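Local coordinates for repressor protein C2 (Enterobacteria phage P22, PDB 2R1J) that maintains the lysogenic state of the phage by binding its OR and OL operators and so blocking transcription of the genes needed for lytic growth, at residues A22-M27 against V33-W38; V28-S31 against Q37-R40. All coordinates share one frame; numbering follows the deposited sequence.

Contact 1: A22-M27 against V33-W38; sequences AALGKM and VAISQW. With nucleotides of chain A; nucleotides of chain B.
The Ser36 hydroxyl OG donates to the phosphate oxygen OP2 of DT4 of chain B at 2.8 Å. It also hydrogen-bonds with NH2 of Arg40, so protein and DNA both fix its rotation. With OG anti to the backbone N (chi1 170°), the hydroxyl leaves helix 32-39 on the side of that strand. The other strand is held by Trp38, whose indole NE1 reaches OP2 of DC13 of chain A at 2.8 Å, the N-H pointing fairly straight at it (155°). Both Val33 methyls pack on a thymine edge, CG1 3.3 Å from O4 and CG2 3.7 Å from C7 of DT15 of chain A.

Facing helix 21-28, Ile35 carries the join between the segments. Its CG1 rests on the bare Gly25 backbone, 3.8 Å from both N and CA, and the CA atoms of Gly25 and Ile35 are 6.2 Å apart. Leu24 crosses Ile35 at about a right angle, CD2 3.9 Å from CG2 of Ile35. These helices form the helix-turn-helix in the N-terminal DNA-binding domain of the longer repressor, 32-39 being the recognition helix. Leu24 and Trp38 also pack on helices 6-17 and 47-56.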
loop_
_atom_site.group_PDB
_atom_site.type_symbol
_atom_site.label_atom_id
_atom_site.label_comp_id
_atom_site.label_asym_id
_atom_site.label_seq_id
_atom_site.Cartn_x
_atom_site.Cartn_y
_atom_site.Cartn_z
ATOM N N ALA C 22 -12.973 -15.753 -3.006
ATOM C CA ALA C 22 -11.891 -16.723 -2.967
ATOM C C ALA C 22 -11.009 -16.611 -4.210
ATOM O O ALA C 22 -9.781 -16.785 -4.136
ATOM C CB ALA C 22 -12.436 -18.137 -2.829
ATOM N N ALA C 23 -11.612 -16.320 -5.361
ATOM C CA ALA C 23 -10.831 -16.206 -6.585
ATOM C C ALA C 23 -9.964 -14.955 -6.552
ATOM O O ALA C 23 -8.816 -14.977 -7.001
ATOM C CB ALA C 23 -11.759 -16.183 -7.828
ATOM N N LEU C 24 -10.510 -13.857 -6.042
ATOM C CA LEU C 24 -9.711 -12.633 -5.951
ATOM C C LEU C 24 -8.573 -12.876 -4.934
ATOM O O LEU C 24 -7.432 -12.474 -5.157
ATOM C CB LEU C 24 -10.581 -11.449 -5.493
ATOM C CG LEU C 24 -9.845 -10.101 -5.341
ATOM C CD1 LEU C 24 -9.189 -9.687 -6.650
ATOM C CD2 LEU C 24 -10.838 -9.048 -4.902
ATOM N N GLY C 25 -8.893 -13.548 -3.835
ATOM C CA GLY C 25 -7.872 -13.836 -2.832
ATOM C C GLY C 25 -6.699 -14.601 -3.433
ATOM O O GLY C 25 -5.524 -14.294 -3.170
ATOM N N LYS C 26 -7.007 -15.587 -4.272
ATOM C CA LYS C 26 -5.964 -16.381 -4.915
ATOM C C LYS C 26 -5.080 -15.502 -5.793
ATOM O O LYS C 26 -3.858 -15.668 -5.841
ATOM C CB LYS C 26 -6.600 -17.493 -5.772
ATOM C CG LYS C 26 -5.592 -18.421 -6.436
ATOM C CD LYS C 26 -4.892 -19.302 -5.425
ATOM C CE LYS C 26 -3.711 -20.038 -6.061
ATOM N NZ LYS C 26 -2.928 -20.802 -5.043
ATOM N N MET C 27 -5.702 -14.561 -6.495
ATOM C CA MET C 27 -4.983 -13.639 -7.361
ATOM C C MET C 27 -4.049 -12.701 -6.580
ATOM O O MET C 27 -2.947 -12.392 -7.032
ATOM C CB MET C 27 -5.973 -12.786 -8.151
ATOM C CG MET C 27 -6.786 -13.523 -9.220
ATOM S SD MET C 27 -8.053 -12.378 -9.907
ATOM C CE MET C 27 -7.032 -11.504 -11.086
ATOM N N VAL C 33 -11.298 -14.729 3.327
ATOM C CA VAL C 33 -11.725 -13.953 4.487
ATOM C C VAL C 33 -11.084 -12.536 4.468
ATOM O O VAL C 33 -11.738 -11.540 4.794
ATOM C CB VAL C 33 -11.379 -14.692 5.809
ATOM C CG1 VAL C 33 -11.839 -13.855 7.012
ATOM C CG2 VAL C 33 -12.073 -16.054 5.833
ATOM N N ALA C 34 -9.814 -12.431 4.085
ATOM C CA ALA C 34 -9.185 -11.127 4.018
ATOM C C ALA C 34 -9.936 -10.243 3.016
ATOM O O ALA C 34 -10.161 -9.058 3.244
ATOM C CB ALA C 34 -7.726 -11.266 3.599
ATOM N N ILE C 35 -10.337 -10.821 1.883
ATOM C CA ILE C 35 -11.070 -10.022 0.899
ATOM C C ILE C 35 -12.372 -9.526 1.540
ATOM O O ILE C 35 -12.745 -8.350 1.384
ATOM C CB ILE C 35 -11.412 -10.853 -0.373
ATOM C CG1 ILE C 35 -10.129 -11.339 -1.046
ATOM C CG2 ILE C 35 -12.225 -9.976 -1.352
ATOM C CD1 ILE C 35 -9.165 -10.248 -1.444
ATOM N N SER C 36 -13.056 -10.413 2.251
ATOM C CA SER C 36 -14.304 -10.071 2.936
ATOM C C SER C 36 -14.102 -8.952 3.939
ATOM O O SER C 36 -14.910 -8.031 4.047
ATOM C CB SER C 36 -14.885 -11.308 3.629
ATOM O OG SER C 36 -15.961 -10.955 4.473
ATOM N N GLN C 37 -12.975 -9.001 4.652
ATOM C CA GLN C 37 -12.689 -7.973 5.636
ATOM C C GLN C 37 -12.430 -6.618 4.968
ATOM O O GLN C 37 -12.887 -5.603 5.466
ATOM C CB GLN C 37 -11.504 -8.418 6.503
ATOM C CG GLN C 37 -11.777 -9.634 7.334
ATOM C CD GLN C 37 -10.498 -10.261 7.890
ATOM O OE1 GLN C 37 -9.416 -10.112 7.309
ATOM N NE2 GLN C 37 -10.626 -10.981 9.000
ATOM N N TRP C 38 -11.701 -6.595 3.855
ATOM C CA TRP C 38 -11.443 -5.346 3.160
ATOM C C TRP C 38 -12.744 -4.770 2.601
ATOM O O TRP C 38 -12.983 -3.562 2.690
ATOM C CB TRP C 38 -10.482 -5.528 1.989
ATOM C CG TRP C 38 -9.140 -6.042 2.406
ATOM C CD1 TRP C 38 -8.601 -6.012 3.671
ATOM C CD2 TRP C 38 -8.185 -6.675 1.570
ATOM N NE1 TRP C 38 -7.356 -6.615 3.666
ATOM C CE2 TRP C 38 -7.074 -7.029 2.388
ATOM C CE3 TRP C 38 -8.152 -6.985 0.209
ATOM C CZ2 TRP C 38 -5.947 -7.685 1.881
ATOM C CZ3 TRP C 38 -7.033 -7.642 -0.305
ATOM C CH2 TRP C 38 -5.940 -7.987 0.529
ATOM P P DC A 13 -3.927 -7.328 5.354
ATOM O OP1 DC A 13 -3.331 -6.818 4.120
ATOM O OP2 DC A 13 -5.388 -7.537 5.458
ATOM O "O5'" DC A 13 -3.258 -8.745 5.557
ATOM C "C5'" DC A 13 -4.025 -9.936 5.529
ATOM C "C4'" DC A 13 -3.442 -10.926 6.508
ATOM O "O4'" DC A 13 -3.728 -10.432 7.848
ATOM C "C3'" DC A 13 -4.145 -12.280 6.423
ATOM O "O3'" DC A 13 -3.445 -13.221 5.643
ATOM C "C2'" DC A 13 -4.274 -12.749 7.861
ATOM C "C1'" DC A 13 -3.986 -11.528 8.726
ATOM N N1 DC A 13 -5.172 -11.202 9.548
ATOM C C2 DC A 13 -5.328 -11.860 10.773
ATOM O O2 DC A 13 -4.529 -12.737 11.061
ATOM N N3 DC A 13 -6.360 -11.539 11.581
ATOM C C4 DC A 13 -7.254 -10.626 11.199
ATOM N N4 DC A 13 -8.243 -10.312 12.055
ATOM C C5 DC A 13 -7.163 -9.980 9.927
ATOM C C6 DC A 13 -6.104 -10.284 9.145
ATOM P P DT B 4 -19.495 -10.678 2.973
ATOM O OP1 DT B 4 -20.314 -9.461 2.777
ATOM O OP2 DT B 4 -18.043 -10.623 2.620
ATOM O "O5'" DT B 4 -19.689 -11.119 4.486
ATOM C "C5'" DT B 4 -21.001 -11.437 4.957
ATOM C "C4'" DT B 4 -20.968 -11.946 6.378
ATOM O "O4'" DT B 4 -20.362 -13.253 6.438
ATOM C "C3'" DT B 4 -20.233 -11.083 7.403
ATOM O "O3'" DT B 4 -21.050 -11.056 8.571
ATOM C "C2'" DT B 4 -18.946 -11.855 7.659
ATOM C "C1'" DT B 4 -19.399 -13.291 7.491
ATOM N N1 DT B 4 -18.376 -14.273 7.095
ATOM C C2 DT B 4 -18.257 -15.439 7.835
ATOM O O2 DT B 4 -18.851 -15.640 8.880
ATOM N N3 DT B 4 -17.401 -16.367 7.307
ATOM C C4 DT B 4 -16.650 -16.243 6.158
ATOM O O4 DT B 4 -15.970 -17.180 5.776
ATOM C C5 DT B 4 -16.757 -14.973 5.476
ATOM C C7 DT B 4 -15.927 -14.735 4.258
ATOM C C6 DT B 4 -17.604 -14.055 5.974
ATOM P P DT A 15 -4.823 -20.537 6.383
ATOM O OP1 DT A 15 -3.853 -21.516 5.841
ATOM O OP2 DT A 15 -5.766 -19.850 5.469
ATOM O "O5'" DT A 15 -5.720 -21.206 7.513
ATOM C "C5'" DT A 15 -5.140 -21.678 8.720
ATOM C "C4'" DT A 15 -6.219 -22.098 9.691
ATOM O "O4'" DT A 15 -6.945 -20.936 10.150
ATOM C "C3'" DT A 15 -7.272 -23.077 9.164
ATOM O "O3'" DT A 15 -7.593 -23.994 10.222
ATOM C "C2'" DT A 15 -8.462 -22.183 8.864
ATOM C "C1'" DT A 15 -8.339 -21.120 9.946
ATOM N N1 DT A 15 -8.904 -19.807 9.604
ATOM C C2 DT A 15 -9.693 -19.181 10.538
ATOM O O2 DT A 15 -10.003 -19.681 11.605
ATOM N N3 DT A 15 -10.125 -17.936 10.173
ATOM C C4 DT A 15 -9.876 -17.285 8.990
ATOM O O4 DT A 15 -10.344 -16.164 8.811
ATOM C C5 DT A 15 -9.074 -18.009 8.039
ATOM C C7 DT A 15 -8.784 -17.392 6.709
ATOM C C6 DT A 15 -8.627 -19.220 8.389
#

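Contact 2: V28-S31 against Q37-R40; sequences VGVS and QWER. With nucleotides of chain A; nucleotides of chain B.
Val30 lays its two methyls against the far end of the Trp38 indole, CG2 approaching CH2 obliquely at 3.8 Å. Val28 reaches the same CH2 with CG1, at 4.1 Å, but comes in at the ring edge, near its plane. Each valine side chain points toward the tryptophan as the tryptophan points toward it, and both converge on CH2; the Val28 branch is directed there by CG1 lying anti to the backbone N (chi1 176°). Between them Gly29, with positive phi (100°), takes the chain out of helix 21-28.

Next along the turn, Ser31 grips OP2 of DT14 of chain A twice: its backbone N donates at 3.0 Å and its hydroxyl OG at 2.7 Å. The OG stands between the backbone N and the carbonyl carbon, and from there it also caps the start of helix 32-39 through Ala34 N. One serine thus ties the first turn of that helix to the DNA backbone.

Gln37, on an extended chain, sends its amide to the bases. NE2 donates to O4 of DT14 of chain A at 3.1 Å, moderately bent, while OE1 lies 3.5 Å from C7 of the same thymine and at a like distance from C5 of DC13 of chain A. At the other strand, Arg40 lays one guanidinium face over C2' of DT4 of chain B; its NH2 also forms a salt bridge with Glu42. The Ser31 phosphate grip and the Gln37 base contact are this repressor's own use of the helix-turn-helix, whose typical features are the glycine in the turn and a recognition helix, here 32-39, set in the major groove.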
loop_
_atom_site.group_PDB
_atom_site.type_symbol
_atom_site.label_atom_id
_atom_site.label_comp_id
_atom_site.label_asym_id
_atom_site.label_seq_id
_atom_site.Cartn_x
_atom_site.Cartn_y
_atom_site.Cartn_z
ATOM N N VAL C 28 -4.511 -12.248 -5.414
ATOM C CA VAL C 28 -3.755 -11.321 -4.548
ATOM C C VAL C 28 -2.768 -12.023 -3.621
ATOM O O VAL C 28 -1.724 -11.457 -3.280
ATOM C CB VAL C 28 -4.747 -10.486 -3.690
ATOM C CG1 VAL C 28 -4.010 -9.572 -2.701
ATOM C CG2 VAL C 28 -5.645 -9.681 -4.625
ATOM N N GLY C 29 -3.092 -13.238 -3.213
ATOM C CA GLY C 29 -2.220 -13.967 -2.310
ATOM C C GLY C 29 -2.690 -13.914 -0.864
ATOM O O GLY C 29 -1.874 -13.966 0.060
ATOM N N VAL C 30 -4.002 -13.783 -0.665
ATOM C CA VAL C 30 -4.585 -13.770 0.674
ATOM C C VAL C 30 -5.800 -14.670 0.679
ATOM O O VAL C 30 -6.211 -15.162 -0.368
ATOM C CB VAL C 30 -5.034 -12.363 1.125
ATOM C CG1 VAL C 30 -3.812 -11.433 1.187
ATOM C CG2 VAL C 30 -6.076 -11.779 0.179
ATOM N N SER C 31 -6.374 -14.871 1.858
ATOM C CA SER C 31 -7.553 -15.711 1.990
ATOM C C SER C 31 -8.804 -14.982 1.533
ATOM O O SER C 31 -8.830 -13.765 1.386
ATOM C CB SER C 31 -7.743 -16.119 3.449
ATOM O OG SER C 31 -8.056 -15.004 4.264
ATOM N N GLN C 37 -12.975 -9.001 4.652
ATOM C CA GLN C 37 -12.689 -7.973 5.636
ATOM C C GLN C 37 -12.430 -6.618 4.968
ATOM O O GLN C 37 -12.887 -5.603 5.466
ATOM C CB GLN C 37 -11.504 -8.418 6.503
ATOM C CG GLN C 37 -11.777 -9.634 7.334
ATOM C CD GLN C 37 -10.498 -10.261 7.890
ATOM O OE1 GLN C 37 -9.416 -10.112 7.309
ATOM N NE2 GLN C 37 -10.626 -10.981 9.000
ATOM N N TRP C 38 -11.701 -6.595 3.855
ATOM C CA TRP C 38 -11.443 -5.346 3.160
ATOM C C TRP C 38 -12.744 -4.770 2.601
ATOM O O TRP C 38 -12.983 -3.562 2.690
ATOM C CB TRP C 38 -10.482 -5.528 1.989
ATOM C CG TRP C 38 -9.140 -6.042 2.406
ATOM C CD1 TRP C 38 -8.601 -6.012 3.671
ATOM C CD2 TRP C 38 -8.185 -6.675 1.570
ATOM N NE1 TRP C 38 -7.356 -6.615 3.666
ATOM C CE2 TRP C 38 -7.074 -7.029 2.388
ATOM C CE3 TRP C 38 -8.152 -6.985 0.209
ATOM C CZ2 TRP C 38 -5.947 -7.685 1.881
ATOM C CZ3 TRP C 38 -7.033 -7.642 -0.305
ATOM C CH2 TRP C 38 -5.940 -7.987 0.529
ATOM N N GLU C 39 -13.585 -5.635 2.037
ATOM C CA GLU C 39 -14.827 -5.130 1.425
ATOM C C GLU C 39 -15.788 -4.524 2.430
ATOM O O GLU C 39 -16.489 -3.560 2.107
ATOM C CB GLU C 39 -15.539 -6.236 0.618
ATOM C CG GLU C 39 -14.663 -6.771 -0.480
ATOM C CD GLU C 39 -15.386 -7.642 -1.501
ATOM O OE1 GLU C 39 -16.420 -8.232 -1.156
ATOM O OE2 GLU C 39 -14.870 -7.739 -2.626
ATOM N N ARG C 40 -15.818 -5.080 3.634
ATOM C CA ARG C 40 -16.699 -4.601 4.688
ATOM C C ARG C 40 -16.030 -3.533 5.557
ATOM O O ARG C 40 -16.591 -3.075 6.557
ATOM C CB ARG C 40 -17.162 -5.768 5.550
ATOM C CG ARG C 40 -18.124 -6.724 4.834
ATOM C CD ARG C 40 -18.518 -7.881 5.704
ATOM N NE ARG C 40 -17.384 -8.766 5.913
ATOM C CZ ARG C 40 -16.607 -8.741 6.992
ATOM N NH1 ARG C 40 -16.862 -7.884 7.973
ATOM N NH2 ARG C 40 -15.556 -9.544 7.062
ATOM P P DT A 14 -4.273 -14.378 4.887
ATOM O OP1 DT A 14 -3.404 -14.816 3.777
ATOM O OP2 DT A 14 -5.636 -13.879 4.620
ATOM O "O5'" DT A 14 -4.323 -15.548 5.956
ATOM C "C5'" DT A 14 -3.109 -15.972 6.574
ATOM C "C4'" DT A 14 -3.404 -17.042 7.593
ATOM O "O4'" DT A 14 -4.042 -16.429 8.737
ATOM C "C3'" DT A 14 -4.395 -18.056 7.029
ATOM O "O3'" DT A 14 -3.993 -19.405 7.171
ATOM C "C2'" DT A 14 -5.676 -17.818 7.792
ATOM C "C1'" DT A 14 -5.257 -17.100 9.058
ATOM N N1 DT A 14 -6.260 -16.075 9.398
ATOM C C2 DT A 14 -6.864 -16.080 10.633
ATOM O O2 DT A 14 -6.634 -16.921 11.490
ATOM N N3 DT A 14 -7.766 -15.074 10.831
ATOM C C4 DT A 14 -8.143 -14.113 9.928
ATOM O O4 DT A 14 -8.972 -13.276 10.250
ATOM C C5 DT A 14 -7.492 -14.184 8.632
ATOM C C7 DT A 14 -7.877 -13.214 7.557
ATOM C C6 DT A 14 -6.583 -15.133 8.446
ATOM P P DC A 13 -3.927 -7.328 5.354
ATOM O OP1 DC A 13 -3.331 -6.818 4.120
ATOM O OP2 DC A 13 -5.388 -7.537 5.458
ATOM O "O5'" DC A 13 -3.258 -8.745 5.557
ATOM C "C5'" DC A 13 -4.025 -9.936 5.529
ATOM C "C4'" DC A 13 -3.442 -10.926 6.508
ATOM O "O4'" DC A 13 -3.728 -10.432 7.848
ATOM C "C3'" DC A 13 -4.145 -12.280 6.423
ATOM O "O3'" DC A 13 -3.445 -13.221 5.643
ATOM C "C2'" DC A 13 -4.274 -12.749 7.861
ATOM C "C1'" DC A 13 -3.986 -11.528 8.726
ATOM N N1 DC A 13 -5.172 -11.202 9.548
ATOM C C2 DC A 13 -5.328 -11.860 10.773
ATOM O O2 DC A 13 -4.529 -12.737 11.061
ATOM N N3 DC A 13 -6.360 -11.539 11.581
ATOM C C4 DC A 13 -7.254 -10.626 11.199
ATOM N N4 DC A 13 -8.243 -10.312 12.055
ATOM C C5 DC A 13 -7.163 -9.980 9.927
ATOM C C6 DC A 13 -6.104 -10.284 9.145
ATOM P P DT B 4 -19.495 -10.678 2.973
ATOM O OP1 DT B 4 -20.314 -9.461 2.777
ATOM O OP2 DT B 4 -18.043 -10.623 2.620
ATOM O "O5'" DT B 4 -19.689 -11.119 4.486
ATOM C "C5'" DT B 4 -21.001 -11.437 4.957
ATOM C "C4'" DT B 4 -20.968 -11.946 6.378
ATOM O "O4'" DT B 4 -20.362 -13.253 6.438
ATOM C "C3'" DT B 4 -20.233 -11.083 7.403
ATOM O "O3'" DT B 4 -21.050 -11.056 8.571
ATOM C "C2'" DT B 4 -18.946 -11.855 7.659
ATOM C "C1'" DT B 4 -19.399 -13.291 7.491
ATOM N N1 DT B 4 -18.376 -14.273 7.095
ATOM C C2 DT B 4 -18.257 -15.439 7.835
ATOM O O2 DT B 4 -18.851 -15.640 8.880
ATOM N N3 DT B 4 -17.401 -16.367 7.307
ATOM C C4 DT B 4 -16.650 -16.243 6.158
ATOM O O4 DT B 4 -15.970 -17.180 5.776
ATOM C C5 DT B 4 -16.757 -14.973 5.476
ATOM C C7 DT B 4 -15.927 -14.735 4.258
ATOM C C6 DT B 4 -17.604 -14.055 5.974
#

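In the fold
Contacts 1 and 2 join neighbouring parts of one helix-turn-helix unit, with centres about 3 Å apart. Both use helix 32-39 and share Gln37 and Trp38. Contact 1 sets that helix against helix 21-28, and all its touching residues are buried; contact 2 sets it against the turn and is only partly buried. Across both pairs of segments the side chains that touch are apolar, whereas much of the polar chemistry faces the operator, while Glu39 is paired within the protein to Arg11 and Arg14. They also meet directly: Ile35 CD1 packs on Val30 CG2 at 3.8 Å, and Gly25 O probably accepts a hydrogen bond from Val30 N, tying the turn back to helix 21-28.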